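Local coordinates for protein myroilysin (Myroides sp. CSLB8, PDB 5ZJK) that probably cleaves peptide bonds within protein chains as a zinc-dependent metalloendopeptidase of the astacin family, at residues H115-T120 against T158-Y163; A162-S167 against A192-F197. All coordinates share one frame; numbering follows the deposited sequence.

Overall arrangement
The two contacts follow one another along the chain, and Ala162 and Tyr163 belong to both. In contact 1 strand 158-160 and the loop after it lie against the turn at 117-120, which comes soon after the zinc ligand His113; in contact 2 the same loop runs on to meet the first turn of helix 192-201. Each is partly buried, with exposed residues at its margin, and the Phe197 ring packs on the main chain from Gln159 to Ser161. Their chemistry differs. Contact 1 is the larger and rests mainly on aromatic rings and apolar side chains, whereas contact 2 is small and polar, built from two aspartates, a serine, a threonine and a bridging water.

Contact 1 of 2, residues H115-T120 against T158-Y163; sequences HQHPLT and TQYSAY
Tyr163 meets His117 first through its main chain, its CA lying 4.0 Å from the centroid of the His117 ring and just 5° off the ring normal, a CH-pi contact over the face. Pro118 CD lies over the opposite face, toward the rim, and the imidazole is clasped between its own neighbour and the facing segment. With CG anti to the backbone N (chi1 -163°), the ring reaches across while ND1 still accepts Leu119 N at 3.0 Å and 160°. The backbone bond from Thr120 N to His117 O closes a type I turn, and the imidazole bond adds a second hold inside it. Histidine suits the place because its second nitrogen is left to face main-chain carbonyls: NE2 stands 3.0 Å from Ser161 O, near the ring plane, and makes a weak hydrogen bond to Gly1 O. With an alanine here, Leu119 N would probably lose its side-chain acceptor, and a gap would open where the ring now meets Tyr163 CA.

The turn comes shortly after the HExxH helix and the third zinc ligand, His113, of this member of the astacin family; strand 158-160 pairs antiparallel with strand 2-4, whose Ala2 touches both His117 and Tyr160.

Tyr160 brings CB to 3.7 Å from His117 NE2. The Leu119 and Tyr160 side chains cross at about a right angle, with Leu119 CD1 3.6 Å from Tyr160 CE1, while Pro118 CG approaches Tyr160 CD2 at 3.8 Å. At the other end Thr120 lays OG1 3.6 Å above the centre of the Tyr163 ring, and Tyr163 OH is hydrogen-bonded to His170.

Contact 2 of 2, residues A162-S167 against A192-F197; sequences AYDTQS and ATDKQF
Thr193, in the first turn of the helix, faces Asp164 almost head-on, the two side chains coming from opposite directions. Its CB lies 3.4 Å from Asp164 OD2, and its methyl CG2, anti to the backbone N, comes within 4.0 Å of Asp164 CB. Threonine suits the spot because its methyl packs on Asp164 CB. In the helix backbone, Thr193 O accepts Phe197 N. The carboxylate it covers is already committed: Asp164 OD1 takes Gln166 N at 3.2 Å, from above the carboxylate plane, forming an Asx turn within the type I turn 164-167, and OD2 is hydrogen-bonded to Ser191 OG.

Asp194 comes next and carries the polar link. Its CG stands anti to the carbonyl carbon (chi1 -78°), which swings the carboxylate toward Ser167. Ser167 OG donates to OD1 at 2.6 Å, on the syn lone pair, and the other oxygen, OD2, accepts Ile168 N. OD1 also lies 4.0 Å from Asp164 OD2. A water donates to both of these oxygens, bridging two carboxylates that face each other and probably repel; the nearby amino end of the helix probably eases the burden, although one carboxylate may hold a proton more readily than usual. Aspartate fits here because its short chain offers two acceptors to consecutive residues of the loop.

Ser167 opens the sequence Ser-Ile-Met-His-Tyr, which matches the Met-turn of astacins, and its side chain is about 10 Å from the zinc. Asp194 thus ties the start of that turn to helix 192-201. Farther along, Phe197 packs on Ser161, so the same helix also lies against the end of strand 158-160, itself paired with strand 2-4.

Contact 1 of 2, residues H115-T120 against T158-Y163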
loop_
_atom_site.group_PDB
_atom_site.type_symbol
_atom_site.label_atom_id
_atom_site.label_comp_id
_atom_site.label_asym_id
_atom_site.label_seq_id
_atom_site.Cartn_x
_atom_site.Cartn_y
_atom_site.Cartn_z
ATOM N N HIS A 115 -9.464 3.576 2.253
ATOM C CA HIS A 115 -10.887 3.510 1.941
ATOM C C HIS A 115 -11.554 2.395 2.743
ATOM O O HIS A 115 -12.764 2.189 2.656
ATOM C CB HIS A 115 -11.113 3.308 0.439
ATOM C CG HIS A 115 -10.618 1.996 -0.085
ATOM N ND1 HIS A 115 -9.352 1.830 -0.598
ATOM C CD2 HIS A 115 -11.229 0.791 -0.189
ATOM C CE1 HIS A 115 -9.199 0.576 -0.991
ATOM N NE2 HIS A 115 -10.322 -0.074 -0.752
ATOM N N GLN A 116 -10.751 1.686 3.529
ATOM C CA GLN A 116 -11.255 0.665 4.440
ATOM C C GLN A 116 -10.941 1.047 5.883
ATOM O O GLN A 116 -10.905 0.195 6.771
ATOM C CB GLN A 116 -10.655 -0.702 4.106
ATOM C CG GLN A 116 -10.917 -1.163 2.681
ATOM C CD GLN A 116 -10.444 -2.581 2.430
ATOM O OE1 GLN A 116 -9.245 -2.844 2.355
ATOM N NE2 GLN A 116 -11.390 -3.505 2.303
ATOM N N HIS A 117 -10.711 2.341 6.097
ATOM C CA HIS A 117 -10.402 2.896 7.413
ATOM C C HIS A 117 -11.482 2.538 8.434
ATOM O O HIS A 117 -12.666 2.523 8.108
ATOM C CB HIS A 117 -10.248 4.417 7.303
ATOM C CG HIS A 117 -9.549 5.048 8.467
ATOM N ND1 HIS A 117 -10.211 5.447 9.607
ATOM C CD2 HIS A 117 -8.245 5.356 8.661
ATOM C CE1 HIS A 117 -9.345 5.971 10.456
ATOM N NE2 HIS A 117 -8.145 5.927 9.906
ATOM N N PRO A 118 -11.075 2.233 9.677
ATOM C CA PRO A 118 -12.034 1.825 10.712
ATOM C C PRO A 118 -13.021 2.920 11.118
ATOM O O PRO A 118 -14.078 2.606 11.662
ATOM C CB PRO A 118 -11.132 1.448 11.895
ATOM C CG PRO A 118 -9.846 2.155 11.642
ATOM C CD PRO A 118 -9.685 2.159 10.156
ATOM N N LEU A 119 -12.685 4.179 10.858
ATOM C CA LEU A 119 -13.551 5.290 11.241
ATOM C C LEU A 119 -14.443 5.762 10.098
ATOM O O LEU A 119 -15.321 6.601 10.298
ATOM C CB LEU A 119 -12.717 6.469 11.750
ATOM C CG LEU A 119 -11.936 6.289 13.051
ATOM C CD1 LEU A 119 -11.200 7.571 13.403
ATOM C CD2 LEU A 119 -12.859 5.870 14.183
ATOM N N THR A 120 -14.224 5.225 8.903
ATOM C CA THR A 120 -14.910 5.728 7.719
ATOM C C THR A 120 -16.225 5.007 7.432
ATOM O O THR A 120 -16.468 3.900 7.915
ATOM C CB THR A 120 -14.012 5.630 6.465
ATOM O OG1 THR A 120 -14.458 6.569 5.479
ATOM C CG2 THR A 120 -14.049 4.227 5.875
ATOM N N THR A 158 -6.819 -2.262 14.945
ATOM C CA THR A 158 -5.994 -1.277 14.259
ATOM C C THR A 158 -5.590 -0.083 15.117
ATOM O O THR A 158 -6.324 0.343 16.008
ATOM C CB THR A 158 -6.702 -0.731 13.002
ATOM O OG1 THR A 158 -7.980 -0.196 13.366
ATOM C CG2 THR A 158 -6.890 -1.832 11.971
ATOM N N GLN A 159 -4.401 0.438 14.833
ATOM C CA GLN A 159 -3.954 1.723 15.349
ATOM C C GLN A 159 -4.108 2.742 14.227
ATOM O O GLN A 159 -3.553 2.562 13.144
ATOM C CB GLN A 159 -2.506 1.646 15.828
ATOM C CG GLN A 159 -1.930 2.960 16.319
ATOM C CD GLN A 159 -0.458 2.851 16.658
ATOM O OE1 GLN A 159 0.218 1.915 16.234
ATOM N NE2 GLN A 159 0.047 3.808 17.426
ATOM N N TYR A 160 -4.866 3.803 14.475
ATOM C CA TYR A 160 -5.290 4.680 13.390
ATOM C C TYR A 160 -5.257 6.165 13.731
ATOM O O TYR A 160 -5.347 6.555 14.894
ATOM C CB TYR A 160 -6.705 4.301 12.951
ATOM C CG TYR A 160 -7.701 4.281 14.089
ATOM C CD1 TYR A 160 -8.391 5.429 14.455
ATOM C CD2 TYR A 160 -7.946 3.115 14.802
ATOM C CE1 TYR A 160 -9.298 5.415 15.497
ATOM C CE2 TYR A 160 -8.849 3.093 15.845
ATOM C CZ TYR A 160 -9.523 4.245 16.187
ATOM O OH TYR A 160 -10.425 4.227 17.224
ATOM N N SER A 161 -5.129 6.984 12.692
ATOM C CA SER A 161 -5.325 8.421 12.806
ATOM C C SER A 161 -6.724 8.755 12.313
ATOM O O SER A 161 -7.541 7.859 12.100
ATOM C CB SER A 161 -4.278 9.188 12.000
ATOM O OG SER A 161 -4.569 9.139 10.613
ATOM N N ALA A 162 -7.001 10.039 12.127
ATOM C CA ALA A 162 -8.253 10.448 11.510
ATOM C C ALA A 162 -8.250 10.021 10.046
ATOM O O ALA A 162 -7.192 9.940 9.423
ATOM C CB ALA A 162 -8.454 11.947 11.636
ATOM N N TYR A 163 -9.434 9.737 9.511
ATOM C CA TYR A 163 -9.580 9.337 8.114
ATOM C C TYR A 163 -9.004 10.398 7.178
ATOM O O TYR A 163 -9.408 11.559 7.215
ATOM C CB TYR A 163 -11.054 9.069 7.800
ATOM C CG TYR A 163 -11.381 8.950 6.329
ATOM C CD1 TYR A 163 -10.823 7.945 5.549
ATOM C CD2 TYR A 163 -12.266 9.831 5.727
ATOM C CE1 TYR A 163 -11.129 7.833 4.205
ATOM C CE2 TYR A 163 -12.579 9.727 4.387
ATOM C CZ TYR A 163 -12.007 8.728 3.629
ATOM O OH TYR A 163 -12.319 8.626 2.293
#

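Contact 2 of 2, residues A162-S167 against A192-F197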
loop_
_atom_site.group_PDB
_atom_site.type_symbol
_atom_site.label_atom_id
_atom_site.label_comp_id
_atom_site.label_asym_id
_atom_site.label_seq_id
_atom_site.Cartn_x
_atom_site.Cartn_y
_atom_site.Cartn_z
ATOM N N ALA A 162 -7.001 10.039 12.127
ATOM C CA ALA A 162 -8.253 10.448 11.510
ATOM C C ALA A 162 -8.250 10.021 10.046
ATOM O O ALA A 162 -7.192 9.940 9.423
ATOM C CB ALA A 162 -8.454 11.947 11.636
ATOM N N TYR A 163 -9.434 9.737 9.511
ATOM C CA TYR A 163 -9.580 9.337 8.114
ATOM C C TYR A 163 -9.004 10.398 7.178
ATOM O O TYR A 163 -9.408 11.559 7.215
ATOM C CB TYR A 163 -11.054 9.069 7.800
ATOM C CG TYR A 163 -11.381 8.950 6.329
ATOM C CD1 TYR A 163 -10.823 7.945 5.549
ATOM C CD2 TYR A 163 -12.266 9.831 5.727
ATOM C CE1 TYR A 163 -11.129 7.833 4.205
ATOM C CE2 TYR A 163 -12.579 9.727 4.387
ATOM C CZ TYR A 163 -12.007 8.728 3.629
ATOM O OH TYR A 163 -12.319 8.626 2.293
ATOM N N ASP A 164 -8.049 9.990 6.347
ATOM C CA ASP A 164 -7.299 10.920 5.506
ATOM C C ASP A 164 -7.505 10.645 4.018
ATOM O O ASP A 164 -6.956 9.690 3.473
ATOM C CB ASP A 164 -5.809 10.848 5.855
ATOM C CG ASP A 164 -4.961 11.772 5.004
ATOM O OD1 ASP A 164 -5.484 12.802 4.531
ATOM O OD2 ASP A 164 -3.764 11.470 4.813
ATOM N N THR A 165 -8.286 11.501 3.365
ATOM C CA THR A 165 -8.615 11.332 1.952
ATOM C C THR A 165 -7.422 11.554 1.026
ATOM O O THR A 165 -7.470 11.200 -0.152
ATOM C CB THR A 165 -9.742 12.293 1.520
ATOM O OG1 THR A 165 -9.358 13.643 1.810
ATOM C CG2 THR A 165 -11.029 11.974 2.255
ATOM N N GLN A 166 -6.357 12.145 1.554
ATOM C CA GLN A 166 -5.189 12.464 0.742
ATOM C C GLN A 166 -4.050 11.477 0.973
ATOM O O GLN A 166 -2.963 11.634 0.420
ATOM C CB GLN A 166 -4.716 13.889 1.035
ATOM C CG GLN A 166 -5.720 14.960 0.649
ATOM C CD GLN A 166 -5.302 16.342 1.107
ATOM O OE1 GLN A 166 -4.113 16.637 1.221
ATOM N NE2 GLN A 166 -6.281 17.198 1.374
ATOM N N SER A 167 -4.309 10.459 1.785
ATOM C CA SER A 167 -3.290 9.474 2.129
ATOM C C SER A 167 -2.820 8.688 0.909
ATOM O O SER A 167 -3.579 8.473 -0.036
ATOM C CB SER A 167 -3.818 8.512 3.195
ATOM O OG SER A 167 -2.834 7.556 3.549
ATOM N N ALA A 192 0.256 14.943 4.653
ATOM C CA ALA A 192 0.724 15.477 5.924
ATOM C C ALA A 192 0.317 14.564 7.074
ATOM O O ALA A 192 1.075 14.369 8.024
ATOM C CB ALA A 192 0.187 16.881 6.141
ATOM N N THR A 193 -0.886 14.005 6.981
ATOM C CA THR A 193 -1.380 13.077 7.988
ATOM C C THR A 193 -0.571 11.781 7.960
ATOM O O THR A 193 -0.331 11.173 9.001
ATOM C CB THR A 193 -2.878 12.767 7.781
ATOM O OG1 THR A 193 -3.626 13.989 7.804
ATOM C CG2 THR A 193 -3.397 11.848 8.875
ATOM N N ASP A 194 -0.146 11.374 6.766
ATOM C CA ASP A 194 0.708 10.198 6.610
ATOM C C ASP A 194 1.999 10.342 7.404
ATOM O O ASP A 194 2.360 9.464 8.185
ATOM C CB ASP A 194 1.042 9.956 5.136
ATOM C CG ASP A 194 -0.094 9.308 4.375
ATOM O OD1 ASP A 194 -0.941 8.648 5.014
ATOM O OD2 ASP A 194 -0.133 9.449 3.135
ATOM N N LYS A 195 2.689 11.458 7.191
ATOM C CA LYS A 195 3.966 11.723 7.842
ATOM C C LYS A 195 3.823 11.806 9.356
ATOM O O LYS A 195 4.733 11.439 10.098
ATOM C CB LYS A 195 4.572 13.019 7.304
ATOM C CG LYS A 195 4.756 13.035 5.797
ATOM C CD LYS A 195 5.114 14.426 5.303
ATOM C CE LYS A 195 5.357 14.433 3.804
ATOM N NZ LYS A 195 5.798 15.771 3.324
ATOM N N GLN A 196 2.673 12.293 9.807
ATOM C CA GLN A 196 2.415 12.446 11.231
ATOM C C GLN A 196 2.015 11.116 11.862
ATOM O O GLN A 196 2.505 10.757 12.930
ATOM C CB GLN A 196 1.326 13.495 11.464
ATOM C CG GLN A 196 1.313 14.087 12.863
ATOM C CD GLN A 196 0.445 15.326 12.963
ATOM O OE1 GLN A 196 0.887 16.433 12.655
ATOM N NE2 GLN A 196 -0.797 15.146 13.398
ATOM N N PHE A 197 1.130 10.387 11.188
ATOM C CA PHE A 197 0.605 9.130 11.714
ATOM C C PHE A 197 1.644 8.014 11.757
ATOM O O PHE A 197 1.718 7.272 12.736
ATOM C CB PHE A 197 -0.598 8.674 10.890
ATOM C CG PHE A 197 -1.004 7.253 11.149
ATOM C CD1 PHE A 197 -1.611 6.896 12.340
ATOM C CD2 PHE A 197 -0.779 6.273 10.196
ATOM C CE1 PHE A 197 -1.983 5.587 12.577
ATOM C CE2 PHE A 197 -1.150 4.964 10.428
ATOM C CZ PHE A 197 -1.754 4.622 11.619
HETATM O O HOH W 1 -2.900 9.070 6.453
#